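Local coordinates for formate dehydrogenase subunit beta (Desulfovibrio gigas, PDB 1H0H), which carries electrons through three [4Fe-4S] clusters as the small subunit of a tungsten-containing enzyme that reversibly oxidises formate to carbon dioxide, at residues G36-N40 / L51-H55. Residues are numbered along the deposited sequence; the frame is centred on the assembly and turned at random.
Sequences GFHQN and LVRMH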
# COMPACT_ATOMS: atom_id res chain seq x y z
N GLY B 36 1.11 -13.28 -24.50
CA GLY B 36 -0.21 -12.69 -24.57
C GLY B 36 -1.16 -13.11 -23.44
O GLY B 36 -2.36 -12.86 -23.51
N PHE B 37 -0.62 -13.73 -22.40
CA PHE B 37 -1.40 -14.17 -21.25
C PHE B 37 -0.69 -14.00 -19.94
O PHE B 37 0.55 -14.02 -19.88
CB PHE B 37 -1.71 -15.66 -21.39
CG PHE B 37 -2.24 -16.02 -22.72
CD1 PHE B 37 -3.59 -15.94 -22.97
CD2 PHE B 37 -1.38 -16.37 -23.76
CE1 PHE B 37 -4.09 -16.24 -24.20
CE2 PHE B 37 -1.89 -16.67 -25.01
CZ PHE B 37 -3.24 -16.61 -25.22
N HIS B 38 -1.48 -13.90 -18.88
CA HIS B 38 -0.89 -13.78 -17.55
C HIS B 38 -0.50 -15.13 -16.99
O HIS B 38 0.43 -15.21 -16.19
CB HIS B 38 -1.83 -13.04 -16.61
CG HIS B 38 -1.89 -11.57 -16.89
ND1 HIS B 38 -0.90 -10.71 -16.48
CD2 HIS B 38 -2.82 -10.81 -17.52
CE1 HIS B 38 -1.20 -9.48 -16.87
NE2 HIS B 38 -2.35 -9.51 -17.50
N GLN B 39 -1.16 -16.19 -17.44
CA GLN B 39 -0.81 -17.53 -16.97
C GLN B 39 0.63 -17.89 -17.40
O GLN B 39 1.05 -17.57 -18.52
CB GLN B 39 -1.80 -18.55 -17.52
CG GLN B 39 -1.35 -19.99 -17.32
CD GLN B 39 -2.26 -20.97 -18.06
OE1 GLN B 39 -3.43 -20.67 -18.32
NE2 GLN B 39 -1.71 -22.11 -18.45
N ASN B 40 1.40 -18.47 -16.49
CA ASN B 40 2.77 -18.89 -16.78
C ASN B 40 3.32 -19.68 -15.60
O ASN B 40 3.06 -19.30 -14.45
CB ASN B 40 3.66 -17.66 -17.10
CG ASN B 40 4.14 -17.65 -18.55
OD1 ASN B 40 4.42 -18.71 -19.13
ND2 ASN B 40 4.23 -16.46 -19.15
N LEU B 51 -0.28 -25.41 -11.05
CA LEU B 51 -0.30 -24.40 -12.08
C LEU B 51 -1.63 -23.67 -12.14
O LEU B 51 -2.68 -24.27 -12.41
CB LEU B 51 -0.01 -25.07 -13.43
CG LEU B 51 0.12 -24.05 -14.55
CD1 LEU B 51 1.37 -23.22 -14.39
CD2 LEU B 51 0.10 -24.77 -15.90
N VAL B 52 -1.61 -22.37 -11.88
CA VAL B 52 -2.85 -21.61 -11.95
C VAL B 52 -3.17 -21.25 -13.40
O VAL B 52 -2.51 -20.41 -14.03
CB VAL B 52 -2.85 -20.36 -11.03
CG1 VAL B 52 -4.15 -19.59 -11.19
CG2 VAL B 52 -2.65 -20.79 -9.55
N ARG B 53 -4.17 -21.93 -13.94
CA ARG B 53 -4.56 -21.71 -15.31
C ARG B 53 -5.55 -20.56 -15.32
O ARG B 53 -6.31 -20.40 -14.38
CB ARG B 53 -5.16 -22.98 -15.88
CG ARG B 53 -4.17 -24.11 -16.04
CD ARG B 53 -4.79 -25.37 -16.64
NE ARG B 53 -3.92 -26.53 -16.59
CZ ARG B 53 -2.90 -26.73 -17.42
NH1 ARG B 53 -2.61 -25.82 -18.36
NH2 ARG B 53 -2.18 -27.83 -17.33
N MET B 54 -5.51 -19.74 -16.36
CA MET B 54 -6.33 -18.54 -16.40
C MET B 54 -6.89 -18.36 -17.80
O MET B 54 -6.11 -18.31 -18.78
CB MET B 54 -5.51 -17.30 -15.98
CG MET B 54 -4.78 -17.41 -14.62
SD MET B 54 -3.49 -16.11 -14.36
CE MET B 54 -4.51 -14.62 -14.08
N HIS B 55 -8.21 -18.27 -17.91
CA HIS B 55 -8.85 -18.14 -19.22
C HIS B 55 -9.98 -17.13 -19.26
O HIS B 55 -10.97 -17.23 -18.52
CB HIS B 55 -9.37 -19.50 -19.73
CG HIS B 55 -8.28 -20.46 -20.09
ND1 HIS B 55 -8.04 -21.61 -19.38
CD2 HIS B 55 -7.35 -20.42 -21.07
CE1 HIS B 55 -7.02 -22.26 -19.91
NE2 HIS B 55 -6.58 -21.56 -20.94
O HOH W 1 -3.79 -23.63 -19.60
O HOH W 2 0.06 -19.58 -13.77
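A glutamine side chain pairing with the backbone of a strand joins the loop 36-40 to residues 51-55 of strand 51-59, the first strand of the antiparallel hairpin 51-59/62-70. The loop lies between helix 16-25 and this hairpin. Leu-51, Arg-53 and His-55 make backbone hydrogen bonds to strand 62-70; on the other edge, Gln-39 takes the place a further strand might hold. Gln-39, extended with chi1 and chi2 both t, brings its OE1 to Met-54 N, which donates a nearly straight hydrogen bond of 3.0 Å (165°). The aliphatic stem crosses the strand, with Gln-39 CG 3.5 Å from Val-52 O, and the amide end puts Gln-39 NE2 4.1 Å from Leu-51 CD2. Two waters extend the link. Water 1 accepts from Gln-39 NE2 and Arg-53 NH1, each at 2.8 Å, while the same guanidinium forms salt bridges to Asp-70 and Asp-43. Water 2 lies 3.2 Å from Asn-40 N and 2.7 Å from Val-52 O, bridging the two backbones where they do not meet directly. Met-54 adds apolar contact, its CE 4.0 Å from His-38 CB, while the His-38 ring turns away to hydrogen-bond acidic side chains of the alpha subunit. Val-52, meanwhile, lines the pocket of [4Fe-4S] cluster #1, its side chain packing on Cys-17. The same strand thus touches a cluster and contacts the loop that meets the alpha subunit. One direct hydrogen bond and water 2 reach the strand's backbone, while water 1 bridges to the Arg-53 guanidinium; side-chain and solvent chemistry, not β-sheet pairing, joins loop and strand.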